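Local atomic coordinates of lysosome-associated membrane glycoprotein 3 (Homo sapiens, PDB entry 4AKM), a protein that serves as a lysosomal membrane glycoprotein in the unfolded protein response and in fusion of lysosomes with autophagosomes, and promotes lipogenesis in liver cells. Residues 75-87 / 100-114. Sequence-based numbering, arbitrary orientation.
Sequences KDEESYYISEVGA and GIKHAVVMFQTAVGH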
ATOM      1  N   LYS A  75      -4.730   1.632 -14.173  1.00 75.69           N
ATOM      2  CA  LYS A  75      -4.972   2.919 -14.831  1.00 82.81           C
ATOM      3  C   LYS A  75      -6.177   2.832 -15.770  1.00 86.75           C
ATOM      4  O   LYS A  75      -6.248   1.955 -16.632  1.00 83.83           O
ATOM      5  CB  LYS A  75      -3.726   3.445 -15.557  1.00 81.26           C
ATOM      6  CG  LYS A  75      -3.242   2.613 -16.736  1.00 81.46           C
ATOM      7  CD  LYS A  75      -2.100   3.320 -17.469  1.00 88.09           C
ATOM      8  CE  LYS A  75      -2.528   4.684 -18.002  1.00 87.96           C
ATOM      9  NZ  LYS A  75      -1.411   5.405 -18.684  1.00 80.19           N
ATOM     10  N   ASP A  76      -7.137   3.730 -15.576  1.00 89.17           N
ATOM     11  CA  ASP A  76      -8.334   3.731 -16.403  1.00 99.01           C
ATOM     12  C   ASP A  76      -8.087   4.577 -17.639  1.00102.74           C
ATOM     13  O   ASP A  76      -8.671   4.335 -18.696  1.00109.94           O
ATOM     14  CB  ASP A  76      -9.547   4.250 -15.627  1.00 93.69           C
ATOM     15  CG  ASP A  76     -10.789   3.408 -15.865  1.00100.66           C
ATOM     16  OD1 ASP A  76     -10.868   2.744 -16.922  1.00104.18           O
ATOM     17  OD2 ASP A  76     -11.680   3.400 -14.991  1.00 96.67           O
ATOM     18  N   GLU A  77      -7.201   5.558 -17.489  1.00 99.97           N
ATOM     19  CA  GLU A  77      -6.819   6.469 -18.568  1.00105.45           C
ATOM     20  C   GLU A  77      -7.976   7.356 -19.049  1.00107.73           C
ATOM     21  O   GLU A  77      -8.936   6.875 -19.655  1.00111.63           O
ATOM     22  CB  GLU A  77      -6.152   5.713 -19.729  1.00108.11           C
ATOM     23  CG  GLU A  77      -5.920   6.550 -20.982  1.00114.20           C
ATOM     24  CD  GLU A  77      -5.200   7.862 -20.706  1.00121.01           C
ATOM     25  OE1 GLU A  77      -4.045   7.825 -20.230  1.00117.86           O
ATOM     26  OE2 GLU A  77      -5.791   8.936 -20.966  1.00119.30           O
ATOM     27  N   GLU A  78      -7.890   8.652 -18.751  1.00110.10           N
ATOM     28  CA  GLU A  78      -6.827   9.190 -17.904  1.00106.95           C
ATOM     29  C   GLU A  78      -7.133   8.914 -16.432  1.00103.63           C
ATOM     30  O   GLU A  78      -8.279   8.614 -16.088  1.00105.28           O
ATOM     31  CB  GLU A  78      -6.601  10.686 -18.173  1.00104.23           C
ATOM     32  CG  GLU A  78      -7.841  11.561 -18.016  1.00107.88           C
ATOM     33  CD  GLU A  78      -7.660  12.954 -18.611  1.00113.35           C
ATOM     34  OE1 GLU A  78      -6.855  13.104 -19.557  1.00110.29           O
ATOM     35  OE2 GLU A  78      -8.328  13.898 -18.137  1.00109.41           O
ATOM     36  N   SER A  79      -6.088   8.995 -15.604  1.00 95.58           N
ATOM     37  CA  SER A  79      -6.094   8.643 -14.171  1.00 91.09           C
ATOM     38  C   SER A  79      -5.763   7.179 -13.858  1.00 84.92           C
ATOM     39  O   SER A  79      -6.088   6.265 -14.618  1.00 86.56           O
ATOM     40  CB  SER A  79      -7.383   9.057 -13.439  1.00 91.77           C
ATOM     41  OG  SER A  79      -8.435   8.137 -13.697  1.00 88.75           O
ATOM     42  N   TYR A  80      -5.104   6.991 -12.718  1.00 80.73           N
ATOM     43  CA  TYR A  80      -4.785   5.677 -12.180  1.00 74.58           C
ATOM     44  C   TYR A  80      -5.171   5.679 -10.705  1.00 66.83           C
ATOM     45  O   TYR A  80      -5.425   6.735 -10.126  1.00 66.52           O
ATOM     46  CB  TYR A  80      -3.291   5.373 -12.339  1.00 74.07           C
ATOM     47  CG  TYR A  80      -2.378   6.346 -11.617  1.00 73.86           C
ATOM     48  CD1 TYR A  80      -2.021   7.557 -12.198  1.00 76.94           C
ATOM     49  CD2 TYR A  80      -1.874   6.054 -10.355  1.00 72.15           C
ATOM     50  CE1 TYR A  80      -1.187   8.449 -11.540  1.00 77.28           C
ATOM     51  CE2 TYR A  80      -1.040   6.939  -9.693  1.00 71.58           C
ATOM     52  CZ  TYR A  80      -0.700   8.134 -10.290  1.00 73.98           C
ATOM     53  OH  TYR A  80       0.129   9.014  -9.634  1.00 73.08           O
ATOM     54  N   TYR A  81      -5.202   4.501 -10.096  1.00 65.04           N
ATOM     55  CA  TYR A  81      -5.631   4.374  -8.708  1.00 62.67           C
ATOM     56  C   TYR A  81      -5.182   3.033  -8.160  1.00 58.42           C
ATOM     57  O   TYR A  81      -4.787   2.149  -8.921  1.00 59.11           O
ATOM     58  CB  TYR A  81      -7.158   4.499  -8.607  1.00 60.26           C
ATOM     59  CG  TYR A  81      -7.910   3.606  -9.570  1.00 62.71           C
ATOM     60  CD1 TYR A  81      -8.210   4.033 -10.859  1.00 66.70           C
ATOM     61  CD2 TYR A  81      -8.311   2.332  -9.195  1.00 63.30           C
ATOM     62  CE1 TYR A  81      -8.888   3.214 -11.746  1.00 72.78           C
ATOM     63  CE2 TYR A  81      -8.990   1.505 -10.072  1.00 62.98           C
ATOM     64  CZ  TYR A  81      -9.277   1.948 -11.345  1.00 72.82           C
ATOM     65  OH  TYR A  81      -9.955   1.121 -12.213  1.00 70.39           O
ATOM     66  N   ILE A  82      -5.220   2.884  -6.840  1.00 54.21           N
ATOM     67  CA  ILE A  82      -5.028   1.570  -6.242  1.00 56.53           C
ATOM     68  C   ILE A  82      -6.328   0.803  -6.415  1.00 54.02           C
ATOM     69  O   ILE A  82      -7.372   1.235  -5.933  1.00 56.40           O
ATOM     70  CB  ILE A  82      -4.682   1.655  -4.743  1.00 56.60           C
ATOM     71  CG1 ILE A  82      -3.253   2.159  -4.544  1.00 50.08           C
ATOM     72  CG2 ILE A  82      -4.847   0.295  -4.081  1.00 54.68           C
ATOM     73  CD1 ILE A  82      -2.967   2.640  -3.135  1.00 44.02           C
ATOM     74  N   SER A  83      -6.269  -0.323  -7.116  1.00 52.25           N
ATOM     75  CA  SER A  83      -7.465  -1.104  -7.398  1.00 52.23           C
ATOM     76  C   SER A  83      -7.607  -2.326  -6.491  1.00 55.61           C
ATOM     77  O   SER A  83      -8.681  -2.924  -6.414  1.00 56.14           O
ATOM     78  CB  SER A  83      -7.500  -1.536  -8.863  1.00 53.29           C
ATOM     79  OG  SER A  83      -6.460  -2.452  -9.145  1.00 55.31           O
ATOM     80  N   GLU A  84      -6.532  -2.708  -5.806  1.00 53.63           N
ATOM     81  CA  GLU A  84      -6.647  -3.846  -4.889  1.00 54.68           C
ATOM     82  C   GLU A  84      -5.680  -3.770  -3.711  1.00 50.42           C
ATOM     83  O   GLU A  84      -4.552  -3.309  -3.859  1.00 48.42           O
ATOM     84  CB  GLU A  84      -6.467  -5.171  -5.645  1.00 58.25           C
ATOM     85  CG  GLU A  84      -6.519  -6.413  -4.761  1.00 58.05           C
ATOM     86  CD  GLU A  84      -6.733  -7.688  -5.553  1.00 61.61           C
ATOM     87  OE1 GLU A  84      -7.754  -7.769  -6.269  1.00 60.85           O
ATOM     88  OE2 GLU A  84      -5.888  -8.609  -5.458  1.00 57.59           O
ATOM     89  N   VAL A  85      -6.119  -4.200  -2.529  1.00 48.25           N
ATOM     90  CA  VAL A  85      -5.177  -4.282  -1.410  1.00 44.42           C
ATOM     91  C   VAL A  85      -5.254  -5.607  -0.674  1.00 43.22           C
ATOM     92  O   VAL A  85      -6.311  -6.010  -0.214  1.00 42.78           O
ATOM     93  CB  VAL A  85      -5.347  -3.151  -0.380  1.00 42.06           C
ATOM     94  CG1 VAL A  85      -4.198  -3.194   0.619  1.00 35.40           C
ATOM     95  CG2 VAL A  85      -5.404  -1.798  -1.066  1.00 45.23           C
ATOM     96  N   GLY A  86      -4.117  -6.277  -0.558  1.00 37.29           N
ATOM     97  CA  GLY A  86      -4.074  -7.530   0.154  1.00 35.60           C
ATOM     98  C   GLY A  86      -3.047  -7.459   1.254  1.00 36.08           C
ATOM     99  O   GLY A  86      -2.063  -6.746   1.141  1.00 30.49           O
ATOM    100  N   ALA A  87      -3.286  -8.187   2.334  1.00 40.06           N
ATOM    101  CA  ALA A  87      -2.289  -8.292   3.382  1.00 36.31           C
ATOM    102  C   ALA A  87      -2.314  -9.650   4.060  1.00 36.40           C
ATOM    103  O   ALA A  87      -3.333 -10.364   4.060  1.00 36.53           O
ATOM    104  CB  ALA A  87      -2.443  -7.184   4.399  1.00 34.22           C
ATOM    105  N   GLY A 100      -6.324 -10.720   4.394  1.00 42.23           N
ATOM    106  CA  GLY A 100      -7.510 -10.181   3.763  1.00 42.49           C
ATOM    107  C   GLY A 100      -7.215  -9.403   2.509  1.00 45.69           C
ATOM    108  O   GLY A 100      -6.117  -8.866   2.337  1.00 42.19           O
ATOM    109  N   ILE A 101      -8.206  -9.344   1.626  1.00 44.87           N
ATOM    110  CA  ILE A 101      -8.063  -8.635   0.367  1.00 45.67           C
ATOM    111  C   ILE A 101      -9.313  -7.832   0.080  1.00 47.58           C
ATOM    112  O   ILE A 101     -10.429  -8.332   0.207  1.00 52.88           O
ATOM    113  CB  ILE A 101      -7.817  -9.598  -0.823  1.00 48.89           C
ATOM    114  CG1 ILE A 101      -6.577 -10.466  -0.586  1.00 45.06           C
ATOM    115  CG2 ILE A 101      -7.683  -8.824  -2.131  1.00 46.36           C
ATOM    116  CD1 ILE A 101      -6.032 -11.114  -1.844  1.00 45.51           C
ATOM    117  N   LYS A 102      -9.115  -6.574  -0.284  1.00 49.01           N
ATOM    118  CA  LYS A 102     -10.170  -5.748  -0.833  1.00 51.61           C
ATOM    119  C   LYS A 102      -9.958  -5.693  -2.332  1.00 58.22           C
ATOM    120  O   LYS A 102      -8.903  -5.237  -2.815  1.00 54.54           O
ATOM    121  CB  LYS A 102     -10.129  -4.353  -0.224  1.00 60.75           C
ATOM    122  CG  LYS A 102     -11.112  -4.163   0.909  1.00 59.74           C
ATOM    123  CD  LYS A 102     -12.470  -3.766   0.365  1.00 70.56           C
ATOM    124  CE  LYS A 102     -13.291  -3.054   1.429  1.00 79.16           C
ATOM    125  NZ  LYS A 102     -14.308  -2.149   0.824  1.00 72.09           N
ATOM    126  N   HIS A 103     -10.967  -6.163  -3.059  1.00 60.54           N
ATOM    127  CA  HIS A 103     -10.814  -6.478  -4.467  1.00 60.23           C
ATOM    128  C   HIS A 103     -11.174  -5.369  -5.441  1.00 69.12           C
ATOM    129  O   HIS A 103     -10.460  -5.147  -6.424  1.00 75.47           O
ATOM    130  CB  HIS A 103     -11.599  -7.744  -4.802  1.00 61.20           C
ATOM    131  CG  HIS A 103     -10.899  -9.001  -4.399  1.00 58.85           C
ATOM    132  ND1 HIS A 103     -11.119  -9.621  -3.189  1.00 60.76           N
ATOM    133  CD2 HIS A 103      -9.963  -9.742  -5.038  1.00 55.47           C
ATOM    134  CE1 HIS A 103     -10.360 -10.699  -3.106  1.00 59.68           C
ATOM    135  NE2 HIS A 103      -9.648 -10.793  -4.215  1.00 57.07           N
ATOM    136  N   ALA A 104     -12.280  -4.683  -5.191  1.00 65.80           N
ATOM    137  CA  ALA A 104     -12.802  -3.755  -6.188  1.00 70.34           C
ATOM    138  C   ALA A 104     -12.925  -2.359  -5.627  1.00 74.49           C
ATOM    139  O   ALA A 104     -14.032  -1.867  -5.410  1.00 78.66           O
ATOM    140  CB  ALA A 104     -14.152  -4.236  -6.705  1.00 76.80           C
ATOM    141  N   VAL A 105     -11.786  -1.716  -5.399  1.00 74.39           N
ATOM    142  CA  VAL A 105     -11.783  -0.406  -4.760  1.00 70.72           C
ATOM    143  C   VAL A 105     -11.168   0.658  -5.655  1.00 68.38           C
ATOM    144  O   VAL A 105     -10.317   0.367  -6.495  1.00 69.41           O
ATOM    145  CB  VAL A 105     -11.028  -0.439  -3.417  1.00 68.62           C
ATOM    146  CG1 VAL A 105     -11.711  -1.397  -2.451  1.00 72.13           C
ATOM    147  CG2 VAL A 105      -9.575  -0.841  -3.630  1.00 58.41           C
ATOM    148  N   VAL A 106     -11.623   1.892  -5.484  1.00 65.07           N
ATOM    149  CA  VAL A 106     -10.992   3.022  -6.143  1.00 64.85           C
ATOM    150  C   VAL A 106     -10.348   3.885  -5.067  1.00 65.97           C
ATOM    151  O   VAL A 106     -11.035   4.541  -4.278  1.00 62.36           O
ATOM    152  CB  VAL A 106     -11.994   3.830  -6.980  1.00 67.82           C
ATOM    153  CG1 VAL A 106     -11.433   5.204  -7.301  1.00 74.37           C
ATOM    154  CG2 VAL A 106     -12.328   3.077  -8.257  1.00 63.53           C
ATOM    155  N   MET A 107      -9.020   3.868  -5.036  1.00 61.06           N
ATOM    156  CA  MET A 107      -8.293   4.429  -3.911  1.00 57.85           C
ATOM    157  C   MET A 107      -7.080   5.234  -4.350  1.00 56.79           C
ATOM    158  O   MET A 107      -6.278   4.779  -5.168  1.00 59.37           O
ATOM    159  CB  MET A 107      -7.868   3.311  -2.958  1.00 56.01           C
ATOM    160  CG  MET A 107      -7.350   3.810  -1.632  1.00 61.51           C
ATOM    161  SD  MET A 107      -6.924   2.477  -0.509  1.00 67.29           S
ATOM    162  CE  MET A 107      -6.741   3.391   1.020  1.00 64.40           C
ATOM    163  N   PHE A 108      -6.961   6.431  -3.787  1.00 55.95           N
ATOM    164  CA  PHE A 108      -5.895   7.369  -4.124  1.00 63.23           C
ATOM    165  C   PHE A 108      -5.906   7.662  -5.614  1.00 61.75           C
ATOM    166  O   PHE A 108      -4.852   7.759  -6.235  1.00 62.66           O
ATOM    167  CB  PHE A 108      -4.510   6.838  -3.728  1.00 60.95           C
ATOM    168  CG  PHE A 108      -4.316   6.639  -2.249  1.00 59.28           C
ATOM    169  CD1 PHE A 108      -5.351   6.838  -1.348  1.00 62.39           C
ATOM    170  CD2 PHE A 108      -3.076   6.265  -1.761  1.00 55.39           C
ATOM    171  CE1 PHE A 108      -5.154   6.649   0.006  1.00 60.25           C
ATOM    172  CE2 PHE A 108      -2.873   6.078  -0.412  1.00 52.42           C
ATOM    173  CZ  PHE A 108      -3.912   6.271   0.476  1.00 57.95           C
ATOM    174  N   GLN A 109      -7.096   7.781  -6.192  1.00 65.28           N
ATOM    175  CA  GLN A 109      -7.206   8.025  -7.627  1.00 70.34           C
ATOM    176  C   GLN A 109      -6.575   9.366  -8.015  1.00 70.29           C
ATOM    177  O   GLN A 109      -6.865  10.398  -7.408  1.00 63.86           O
ATOM    178  CB  GLN A 109      -8.664   7.961  -8.084  1.00 69.23           C
ATOM    179  CG  GLN A 109      -8.829   7.940  -9.600  1.00 72.68           C
ATOM    180  CD  GLN A 109     -10.284   7.928 -10.032  1.00 79.78           C
ATOM    181  OE1 GLN A 109     -11.187   8.144  -9.221  1.00 79.48           O
ATOM    182  NE2 GLN A 109     -10.519   7.674 -11.315  1.00 80.56           N
ATOM    183  N   THR A 110      -5.717   9.336  -9.032  1.00 68.02           N
ATOM    184  CA  THR A 110      -4.919  10.496  -9.412  1.00 73.86           C
ATOM    185  C   THR A 110      -4.785  10.587 -10.925  1.00 78.80           C
ATOM    186  O   THR A 110      -4.605   9.566 -11.590  1.00 75.28           O
ATOM    187  CB  THR A 110      -3.498  10.395  -8.826  1.00 74.73           C
ATOM    188  OG1 THR A 110      -3.575  10.198  -7.411  1.00 73.60           O
ATOM    189  CG2 THR A 110      -2.692  11.655  -9.119  1.00 77.13           C
ATOM    190  N   ALA A 111      -4.864  11.807 -11.459  1.00 78.96           N
ATOM    191  CA  ALA A 111      -4.675  12.043 -12.890  1.00 82.05           C
ATOM    192  C   ALA A 111      -3.330  11.491 -13.348  1.00 77.55           C
ATOM    193  O   ALA A 111      -2.313  11.691 -12.684  1.00 77.89           O
ATOM    194  CB  ALA A 111      -4.774  13.527 -13.198  1.00 76.76           C
ATOM    195  N   VAL A 112      -3.329  10.787 -14.477  1.00 74.82           N
ATOM    196  CA  VAL A 112      -2.123  10.120 -14.958  1.00 79.50           C
ATOM    197  C   VAL A 112      -1.003  11.126 -15.245  1.00 81.26           C
ATOM    198  O   VAL A 112      -1.245  12.197 -15.802  1.00 79.66           O
ATOM    199  CB  VAL A 112      -2.418   9.220 -16.189  1.00 80.70           C
ATOM    200  CG1 VAL A 112      -3.069  10.022 -17.305  1.00 90.08           C
ATOM    201  CG2 VAL A 112      -1.152   8.527 -16.678  1.00 87.21           C
ATOM    202  N   GLY A 113       0.217  10.784 -14.840  1.00 80.12           N
ATOM    203  CA  GLY A 113       1.352  11.680 -14.988  1.00 82.62           C
ATOM    204  C   GLY A 113       1.581  12.534 -13.755  1.00 82.19           C
ATOM    205  O   GLY A 113       2.642  13.136 -13.589  1.00 79.92           O
ATOM    206  N   HIS A 114       0.572  12.596 -12.890  1.00 81.04           N
ATOM    207  CA  HIS A 114       0.694  13.291 -11.615  1.00 82.29           C
ATOM    208  C   HIS A 114       1.099  12.317 -10.510  1.00 80.41           C
ATOM    209  O   HIS A 114       1.231  11.118 -10.742  1.00 73.33           O
ATOM    210  CB  HIS A 114      -0.625  13.976 -11.242  1.00 83.89           C
ATOM    211  CG  HIS A 114      -0.983  15.130 -12.125  1.00 88.83           C
ATOM    212  ND1 HIS A 114      -1.888  16.100 -11.750  1.00 92.06           N
ATOM    213  CD2 HIS A 114      -0.561  15.471 -13.366  1.00 88.88           C
ATOM    214  CE1 HIS A 114      -2.007  16.989 -12.719  1.00 93.59           C
ATOM    215  NE2 HIS A 114      -1.211  16.631 -13.712  1.00 92.58           N
TER
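Chi1 of 61° sets CG of Tyr80 between its backbone N and carbonyl carbon, laying the ring alongside Thr110, whose CB stands over one ring face, 4.3 Å from the ring centroid: a CH-pi contact. His114 O and Val112 CA lie at the edge of this ring, and Tyr80 OH gives a hydrogen bond of 2.6 Å to His114 O from above the carbonyl plane, tying the strand to the type II turn Ala111-His114. Tyr81 takes a similar torsion on the other side of the strand, where Val106 CG2 covers one face of its ring near the rim and Gln109 runs alongside. Gln109, extended throughout, donates from NE2 to Ser79 OG (3.2 Å). These segments form the antiparallel hairpin of strands 80-90 and 97-110, the latter outermost in a five-stranded sheet of this membrane-proximal luminal domain, a beta prism. Pairing is regular at one end, where Val85 and Lys102 exchange two backbone hydrogen bonds (Val85 N to Lys102 O 3.0 Å). The register shifts by two between Val85-Lys102 and Ile82-Met107 (Ile82 N donates a hydrogen bond to Met107 O, 2.7 Å), and by one more, a beta bulge, between Ile82-Met107 and Tyr80-Thr110. Ile82 CB meets Met107 CB at 4.0 Å; its CD1 touches Phe108 CD2, whose ring stacks with Phe116. At the loop after Lys102, the Glu84 carboxylate lies beside the His103 ring (OE1 to CD2 3.2 Å), planes 75° apart.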